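Beta-lactamase (PDB 6N1N) probably hydrolyses beta-lactam antibiotics to substituted beta-amino acids, as a class D serine beta-lactamase, and so would confer antibiotic resistance. Local coordinates at residues W35-S38 with S43-R46; I171-M176 with V204-A209; I220-E225 with S229-F234. One frame throughout, in Å; residues are numbered along the deposited sequence.

All three contacts reach one mixed beta-sheet, the sheet of the serine beta-lactamase fold, and they follow one another along the chain without overlap. Contact 1 joins strand 34-37, near one margin of the sheet, to the loop running toward helix 56-63. Contact 2 sets helix 166-175 against strand 198-209. Contact 3 sets the C-terminal helix 228-245 against the end of strand 212-222, the sheet neighbour of 198-209. Centres lie about 20 Å (1 and 2), 19 Å (1 and 3) and 24 Å (2 and 3) apart, and none touches another. Helix 147-159 borders contacts 1 and 2. The three therefore fasten separate elements to one common scaffold.

Contact 1. Residues W35-S38 with S43-R46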
loop_
_atom_site.group_PDB
_atom_site.type_symbol
_atom_site.label_atom_id
_atom_site.label_comp_id
_atom_site.label_asym_id
_atom_site.label_seq_id
_atom_site.Cartn_x
_atom_site.Cartn_y
_atom_site.Cartn_z
ATOM N N TRP A 35 17.516 -4.116 6.540
ATOM C CA TRP A 35 16.245 -4.827 6.507
ATOM C C TRP A 35 15.932 -5.387 7.891
ATOM O O TRP A 35 16.763 -6.076 8.493
ATOM C CB TRP A 35 16.286 -5.974 5.489
ATOM C CG TRP A 35 16.224 -5.526 4.062
ATOM C CD1 TRP A 35 17.285 -5.232 3.256
ATOM C CD2 TRP A 35 15.048 -5.307 3.266
ATOM N NE1 TRP A 35 16.854 -4.851 2.015
ATOM C CE2 TRP A 35 15.487 -4.871 1.994
ATOM C CE3 TRP A 35 13.677 -5.438 3.498
ATOM C CZ2 TRP A 35 14.605 -4.599 0.961
ATOM C CZ3 TRP A 35 12.807 -5.150 2.477
ATOM C CH2 TRP A 35 13.265 -4.739 1.219
ATOM N N ILE A 36 14.727 -5.102 8.375
ATOM C CA ILE A 36 14.224 -5.592 9.655
ATOM C C ILE A 36 13.026 -6.496 9.385
ATOM O O ILE A 36 12.022 -6.037 8.816
ATOM C CB ILE A 36 13.801 -4.436 10.568
ATOM C CG1 ILE A 36 14.951 -3.461 10.794
ATOM C CG2 ILE A 36 13.324 -4.948 11.901
ATOM C CD1 ILE A 36 14.476 -2.066 11.103
ATOM N N TYR A 37 13.108 -7.751 9.838
ATOM C CA TYR A 37 12.045 -8.718 9.625
ATOM C C TYR A 37 11.508 -9.268 10.939
ATOM O O TYR A 37 12.285 -9.659 11.811
ATOM C CB TYR A 37 12.505 -9.921 8.817
ATOM C CG TYR A 37 13.114 -9.642 7.476
ATOM C CD1 TYR A 37 12.307 -9.405 6.382
ATOM C CD2 TYR A 37 14.498 -9.689 7.291
ATOM C CE1 TYR A 37 12.858 -9.184 5.137
ATOM C CE2 TYR A 37 15.058 -9.466 6.045
ATOM C CZ TYR A 37 14.222 -9.214 4.979
ATOM O OH TYR A 37 14.757 -9.020 3.731
ATOM N N SER A 38 10.178 -9.354 11.070
ATOM C CA SER A 38 9.640 -10.221 12.120
ATOM C C SER A 38 9.651 -11.674 11.671
ATOM O O SER A 38 9.761 -12.587 12.499
ATOM C CB SER A 38 8.225 -9.798 12.526
ATOM O OG SER A 38 7.262 -9.955 11.488
ATOM N N SER A 43 8.113 -12.546 4.268
ATOM C CA SER A 43 8.327 -11.345 3.473
ATOM C C SER A 43 8.504 -11.641 1.988
ATOM O O SER A 43 8.429 -10.705 1.176
ATOM C CB SER A 43 9.559 -10.601 4.007
ATOM O OG SER A 43 9.403 -10.328 5.395
ATOM N N LYS A 44 8.738 -12.904 1.620
ATOM C CA LYS A 44 8.917 -13.310 0.226
ATOM C C LYS A 44 7.630 -13.845 -0.403
ATOM O O LYS A 44 7.606 -14.121 -1.609
ATOM C CB LYS A 44 9.973 -14.425 0.088
ATOM C CG LYS A 44 11.140 -14.383 1.060
ATOM C CD LYS A 44 12.173 -13.343 0.732
ATOM C CE LYS A 44 13.270 -13.386 1.799
ATOM N NZ LYS A 44 14.371 -12.419 1.582
ATOM N N ILE A 45 6.582 -14.014 0.370
ATOM C CA ILE A 45 5.353 -14.643 -0.109
ATOM C C ILE A 45 4.422 -13.604 -0.729
ATOM O O ILE A 45 4.058 -12.609 -0.089
ATOM C CB ILE A 45 4.665 -15.394 1.042
ATOM C CG1 ILE A 45 5.567 -16.535 1.552
ATOM C CG2 ILE A 45 3.335 -15.943 0.602
ATOM C CD1 ILE A 45 5.064 -17.180 2.820
ATOM N N ARG A 46 3.998 -13.867 -1.975
ATOM C CA ARG A 46 3.116 -12.950 -2.686
ATOM C C ARG A 46 1.658 -13.199 -2.335
ATOM O O ARG A 46 1.217 -14.352 -2.236
ATOM C CB ARG A 46 3.293 -13.106 -4.195
ATOM C CG ARG A 46 4.635 -12.612 -4.710
ATOM C CD ARG A 46 4.748 -12.802 -6.202
ATOM N NE ARG A 46 5.948 -12.199 -6.774
ATOM C CZ ARG A 46 6.530 -12.600 -7.894
ATOM N NH1 ARG A 46 6.051 -13.627 -8.600
ATOM N NH2 ARG A 46 7.603 -11.972 -8.325
HETATM O O HOH W 1 13.003 -10.270 1.768
#
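Y37, at the end of strand 34-37 of the class D beta-lactamase sheet, lays one edge of its ring against S43, in the loop that leads toward helix 56-63 and the predicted nucleophile S51. The segments bury 108 Å² between them, and their closest CA atoms, those of Y37 and S43, are 7.7 Å apart, so side chains make the contact.

The van der Waals part is an edge contact. S43 OG lies near the ring plane, 3.2 Å from Y37 CD1, and S43 CB is 3.8 Å from Y37 CE1. S43 is deposited in two conformers, and the distances hold for the one described. In it, the hydroxyl hydrogen-bonds to T26 OG1 and N39 O, so its polar demand is met by strand 22-29 and the turn after Y37, while the tyrosine edge only packs against it.

The polar part runs through water. K44 bends at chi2 (-76°) and then extends, which carries NZ back toward the strand, its chain crossing the Y37 side chain at about a right angle. Its direct approach to Y37 OH is 4.0 Å, and one water bridges the two. Weak, long ion pairs with E40 and E148 add to the surroundings of the ammonium group.

Within the strand, Y37 OH stands 3.4 Å above the W35 ring plane, toward its rim. The bridging water accepts from K44 NZ at 2.6 Å and is hydrogen-bonded to Y37 OH at 2.9 Å.

Contact 2. Residues I171-M176 with V204-A209; sequences IVKDIM and VGYIEA
The Y206 ring is met obliquely by the CE methyl of M176, a selenomethionine here, which comes to 4.5 Å from Y206 CE2 and can be assigned neither to face nor to edge. At the ring edge, in plane, lies E208 OE2, 4.0 Å from Y206 CE1. Two further aromatics lie against it: Y158 of helix 147-159 meets the ring edge-to-face, and the F215 ring meets it with planes at about 40°.

The phenol oxygen is the other point of contact. K173 runs extended beyond CG and crosses the Y206 side chain at about a right angle, so its methylenes pass the hydroxyl broadside: K173 CG and K173 CE each stand 3.7 Å from Y206 OH. Chi1 of Y206, 65°, sets CG between the backbone N and the carbonyl carbon, and the ring reaches from strand 198-209 toward helix 166-175. The backbones stay apart, with 8.5 Å between the CA atoms of M176 and G205.

Strand 184-195, carrying K189 of the family's KTG signature, pairs with this strand through V204 and K189. Its R187 binds both K173 O and E208 OE1.

No hydrogen bond crosses the contact. K173 NZ and E208 OE2, 6.8 Å apart, do not pair directly, each residue having another partner (K173 NZ with E160, E208 OE1 with R187). What remains is van der Waals contact of lysine methylenes with the phenol oxygen and of one methyl with the ring.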
loop_
_atom_site.group_PDB
_atom_site.type_symbol
_atom_site.label_atom_id
_atom_site.label_comp_id
_atom_site.label_asym_id
_atom_site.label_seq_id
_atom_site.Cartn_x
_atom_site.Cartn_y
_atom_site.Cartn_z
ATOM N N ILE A 171 2.301 15.154 -6.818
ATOM C CA ILE A 171 0.923 14.976 -6.376
ATOM C C ILE A 171 0.775 13.702 -5.551
ATOM O O ILE A 171 0.153 13.709 -4.487
ATOM C CB ILE A 171 -0.026 14.974 -7.589
ATOM C CG1 ILE A 171 -0.160 16.383 -8.176
ATOM C CG2 ILE A 171 -1.360 14.410 -7.181
ATOM C CD1 ILE A 171 -0.755 16.410 -9.574
ATOM N N VAL A 172 1.330 12.578 -6.021
ATOM C CA VAL A 172 1.103 11.334 -5.294
ATOM C C VAL A 172 1.808 11.360 -3.942
ATOM O O VAL A 172 1.232 10.955 -2.929
ATOM C CB VAL A 172 1.500 10.108 -6.139
ATOM C CG1 VAL A 172 1.476 8.838 -5.301
ATOM C CG2 VAL A 172 0.550 9.950 -7.333
ATOM N N LYS A 173 3.040 11.885 -3.876
ATOM C CA LYS A 173 3.698 11.971 -2.568
ATOM C C LYS A 173 2.894 12.809 -1.586
ATOM O O LYS A 173 2.900 12.534 -0.375
ATOM C CB LYS A 173 5.127 12.528 -2.717
ATOM C CG LYS A 173 6.143 11.473 -3.187
ATOM C CD LYS A 173 7.526 12.046 -3.411
ATOM C CE LYS A 173 8.536 10.961 -3.610
ATOM N NZ LYS A 173 9.920 11.477 -3.825
ATOM N N ASP A 174 2.159 13.811 -2.079
ATOM C CA ASP A 174 1.366 14.645 -1.185
ATOM C C ASP A 174 0.090 13.923 -0.751
ATOM O O ASP A 174 -0.232 13.878 0.445
ATOM C CB ASP A 174 1.048 15.976 -1.858
ATOM C CG ASP A 174 0.327 16.934 -0.935
ATOM O OD1 ASP A 174 0.928 17.368 0.070
ATOM O OD2 ASP A 174 -0.830 17.264 -1.235
ATOM N N ILE A 175 -0.648 13.331 -1.694
ATOM C CA ILE A 175 -1.907 12.716 -1.281
ATOM C C ILE A 175 -1.664 11.507 -0.389
ATOM O O ILE A 175 -2.554 11.120 0.383
ATOM C CB ILE A 175 -2.809 12.346 -2.477
ATOM C CG1 ILE A 175 -2.335 11.119 -3.247
ATOM C CG2 ILE A 175 -2.988 13.555 -3.376
ATOM C CD1 ILE A 175 -3.274 10.744 -4.440
HETATM N N MSE A 176 -0.474 10.900 -0.454
HETATM C CA MSE A 176 -0.157 9.752 0.384
HETATM C C MSE A 176 0.013 10.082 1.881
HETATM O O MSE A 176 0.004 9.176 2.722
HETATM C CB MSE A 176 1.121 9.069 -0.109
HETATM C CG MSE A 176 0.938 8.284 -1.364
HETATM SE SE MSE A 176 2.703 7.582 -1.957
HETATM C CE MSE A 176 2.925 6.206 -0.589
ATOM N N VAL A 204 1.008 -0.539 4.142
ATOM C CA VAL A 204 2.310 -0.354 3.499
ATOM C C VAL A 204 2.540 1.133 3.288
ATOM O O VAL A 204 1.599 1.928 3.248
ATOM C CB VAL A 204 2.413 -1.116 2.157
ATOM C CG1 VAL A 204 2.022 -2.600 2.319
ATOM C CG2 VAL A 204 1.587 -0.425 1.055
ATOM N N GLY A 205 3.813 1.516 3.180
ATOM C CA GLY A 205 4.144 2.913 2.970
ATOM C C GLY A 205 5.557 3.215 3.432
ATOM O O GLY A 205 6.433 2.355 3.397
ATOM N N TYR A 206 5.754 4.460 3.858
ATOM C CA TYR A 206 7.030 4.854 4.424
ATOM C C TYR A 206 6.804 6.022 5.363
ATOM O O TYR A 206 5.853 6.795 5.218
ATOM C CB TYR A 206 8.083 5.178 3.349
ATOM C CG TYR A 206 7.889 6.360 2.400
ATOM C CD1 TYR A 206 8.375 7.627 2.720
ATOM C CD2 TYR A 206 7.326 6.191 1.149
ATOM C CE1 TYR A 206 8.274 8.693 1.823
ATOM C CE2 TYR A 206 7.190 7.277 0.245
ATOM C CZ TYR A 206 7.661 8.525 0.597
ATOM O OH TYR A 206 7.575 9.589 -0.300
ATOM N N ILE A 207 7.695 6.132 6.335
ATOM C CA ILE A 207 7.638 7.164 7.352
ATOM C C ILE A 207 8.963 7.906 7.338
ATOM O O ILE A 207 10.032 7.287 7.371
ATOM C CB ILE A 207 7.324 6.585 8.745
ATOM C CG1 ILE A 207 7.104 7.746 9.734
ATOM C CG2 ILE A 207 8.401 5.609 9.270
ATOM C CD1 ILE A 207 6.527 7.288 11.113
ATOM N N GLU A 208 8.876 9.233 7.271
ATOM C CA GLU A 208 10.024 10.134 7.368
ATOM C C GLU A 208 10.186 10.525 8.831
ATOM O O GLU A 208 9.298 11.159 9.415
ATOM C CB GLU A 208 9.809 11.374 6.493
ATOM C CG GLU A 208 9.729 11.035 5.001
ATOM C CD GLU A 208 9.335 12.165 4.057
ATOM O OE1 GLU A 208 8.503 13.017 4.431
ATOM O OE2 GLU A 208 9.848 12.184 2.897
ATOM N N ALA A 209 11.332 10.168 9.416
ATOM C CA ALA A 209 11.571 10.371 10.838
ATOM C C ALA A 209 13.064 10.259 11.088
ATOM O O ALA A 209 13.757 9.506 10.400
ATOM C CB ALA A 209 10.828 9.342 11.690
#

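Contact 3. Residues I220-E225 with S229-F234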
loop_
_atom_site.group_PDB
_atom_site.type_symbol
_atom_site.label_atom_id
_atom_site.label_comp_id
_atom_site.label_asym_id
_atom_site.label_seq_id
_atom_site.Cartn_x
_atom_site.Cartn_y
_atom_site.Cartn_z
ATOM N N ILE A 220 -0.950 -8.774 7.804
ATOM C CA ILE A 220 -1.567 -9.621 8.800
ATOM C C ILE A 220 -2.311 -10.730 8.090
ATOM O O ILE A 220 -3.033 -10.482 7.111
ATOM C CB ILE A 220 -2.530 -8.796 9.671
ATOM C CG1 ILE A 220 -1.724 -7.748 10.445
ATOM C CG2 ILE A 220 -3.372 -9.684 10.584
ATOM C CD1 ILE A 220 -2.583 -6.670 11.044
ATOM N N ILE A 221 -2.131 -11.952 8.577
ATOM C CA ILE A 221 -2.907 -13.099 8.139
ATOM C C ILE A 221 -3.809 -13.482 9.298
ATOM O O ILE A 221 -3.336 -13.666 10.422
ATOM C CB ILE A 221 -2.018 -14.284 7.729
ATOM C CG1 ILE A 221 -0.989 -13.856 6.689
ATOM C CG2 ILE A 221 -2.886 -15.447 7.246
ATOM C CD1 ILE A 221 -1.588 -13.327 5.406
ATOM N N ASN A 222 -5.097 -13.570 9.034
ATOM C CA ASN A 222 -6.065 -13.832 10.078
ATOM C C ASN A 222 -7.058 -14.847 9.557
ATOM O O ASN A 222 -7.691 -14.619 8.525
ATOM C CB ASN A 222 -6.785 -12.557 10.487
ATOM C CG ASN A 222 -7.912 -12.828 11.418
ATOM O OD1 ASN A 222 -7.751 -13.563 12.412
ATOM N ND2 ASN A 222 -9.073 -12.264 11.116
ATOM N N ALA A 223 -7.195 -15.954 10.283
ATOM C CA ALA A 223 -8.210 -16.950 9.989
ATOM C C ALA A 223 -9.515 -16.716 10.742
ATOM O O ALA A 223 -10.536 -17.307 10.373
ATOM C CB ALA A 223 -7.672 -18.342 10.321
ATOM N N SER A 224 -9.515 -15.868 11.773
ATOM C CA SER A 224 -10.690 -15.701 12.624
ATOM C C SER A 224 -11.642 -14.649 12.058
ATOM O O SER A 224 -11.350 -13.450 12.063
ATOM C CB SER A 224 -10.294 -15.316 14.045
ATOM O OG SER A 224 -11.438 -14.895 14.759
ATOM N N GLU A 225 -12.811 -15.109 11.634
ATOM C CA GLU A 225 -13.892 -14.216 11.254
ATOM C C GLU A 225 -14.227 -13.217 12.358
ATOM O O GLU A 225 -14.375 -12.012 12.107
ATOM C CB GLU A 225 -15.100 -15.096 10.904
ATOM C CG GLU A 225 -16.397 -14.409 10.667
ATOM C CD GLU A 225 -17.551 -15.404 10.622
ATOM O OE1 GLU A 225 -17.328 -16.622 10.853
ATOM O OE2 GLU A 225 -18.679 -14.962 10.363
ATOM N N SER A 229 -12.624 -7.570 12.111
ATOM C CA SER A 229 -12.944 -6.147 12.151
ATOM C C SER A 229 -12.026 -5.406 13.106
ATOM O O SER A 229 -11.585 -4.294 12.813
ATOM C CB SER A 229 -14.407 -5.945 12.543
ATOM O OG SER A 229 -15.244 -6.388 11.492
ATOM N N TYR A 230 -11.721 -6.005 14.257
ATOM C CA TYR A 230 -10.745 -5.404 15.158
ATOM C C TYR A 230 -9.403 -5.209 14.465
ATOM O O TYR A 230 -8.770 -4.146 14.572
ATOM C CB TYR A 230 -10.568 -6.274 16.391
ATOM C CG TYR A 230 -9.480 -5.751 17.276
ATOM C CD1 TYR A 230 -9.699 -4.633 18.061
ATOM C CD2 TYR A 230 -8.234 -6.341 17.295
ATOM C CE1 TYR A 230 -8.729 -4.144 18.864
ATOM C CE2 TYR A 230 -7.223 -5.840 18.104
ATOM C CZ TYR A 230 -7.493 -4.738 18.885
ATOM O OH TYR A 230 -6.541 -4.180 19.715
ATOM N N LEU A 231 -8.937 -6.238 13.753
ATOM C CA LEU A 231 -7.635 -6.139 13.109
ATOM C C LEU A 231 -7.610 -5.063 12.035
ATOM O O LEU A 231 -6.575 -4.401 11.848
ATOM C CB LEU A 231 -7.277 -7.509 12.542
ATOM C CG LEU A 231 -7.011 -8.522 13.650
ATOM C CD1 LEU A 231 -6.947 -9.918 13.048
ATOM C CD2 LEU A 231 -5.700 -8.198 14.394
ATOM N N LEU A 232 -8.719 -4.868 11.319
ATOM C CA LEU A 232 -8.800 -3.745 10.388
ATOM C C LEU A 232 -8.638 -2.418 11.126
ATOM O O LEU A 232 -8.032 -1.483 10.598
ATOM C CB LEU A 232 -10.130 -3.775 9.621
ATOM C CG LEU A 232 -10.334 -4.936 8.647
ATOM C CD1 LEU A 232 -11.720 -4.865 7.986
ATOM C CD2 LEU A 232 -9.264 -4.998 7.570
ATOM N N ASP A 233 -9.193 -2.314 12.345
ATOM C CA ASP A 233 -9.044 -1.108 13.154
ATOM C C ASP A 233 -7.660 -0.993 13.783
ATOM O O ASP A 233 -7.258 0.120 14.156
ATOM C CB ASP A 233 -10.092 -1.066 14.280
ATOM C CG ASP A 233 -11.498 -0.702 13.789
ATOM O OD1 ASP A 233 -11.644 -0.220 12.643
ATOM O OD2 ASP A 233 -12.458 -0.890 14.583
ATOM N N PHE A 234 -6.933 -2.114 13.891
ATOM C CA PHE A 234 -5.682 -2.201 14.641
ATOM C C PHE A 234 -4.443 -2.117 13.759
ATOM O O PHE A 234 -3.359 -1.840 14.276
ATOM C CB PHE A 234 -5.664 -3.518 15.451
ATOM C CG PHE A 234 -4.446 -3.719 16.314
ATOM C CD1 PHE A 234 -4.103 -2.799 17.279
ATOM C CD2 PHE A 234 -3.649 -4.848 16.162
ATOM C CE1 PHE A 234 -2.984 -2.983 18.074
ATOM C CE2 PHE A 234 -2.524 -5.040 16.953
ATOM C CZ PHE A 234 -2.201 -4.123 17.917
HETATM O O HOH W 2 -14.985 -9.224 12.689
#
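L231 meets N222 because two first torsions converge: in L231, CG lies anti to the carbonyl carbon (chi1 -68°), and in N222, CG lies anti to the backbone N (chi1 172°). Both CB atoms are directed at the opposite segment, and a single methyl does most of the touching. L231 CD1 sits over one face of the amide, 3.5 Å from N222 CG and 3.7 Å from N222 ND2. The same methyl reaches I220 CG2 at 4.3 Å, so it packs against two strand residues.

The amide is held within its own segment by two bonds. S224 N donates to N222 OD1 at 3.0 Å, 63° out of the carbonyl plane on the face opposite L231 CD1, which forms an Asx turn and leaves the amide between methyl and turn. N222 ND2 donates to S224 O at 2.7 Å, and it also hydrogen-bonds to N228 OD1 at the start of the helix. These bonds should restrict rotation of the amide beneath L231.

A water spans the short gap between the two segments, donating to E225 O and accepting from S229 N, each at 2.9 Å. The whole is a tight strand-to-helix connection: an Asx turn follows the last residue of strand 212-222, and the C-terminal helix 228-245 packs on the sheet, as that helix does in serine beta-lactamases generally.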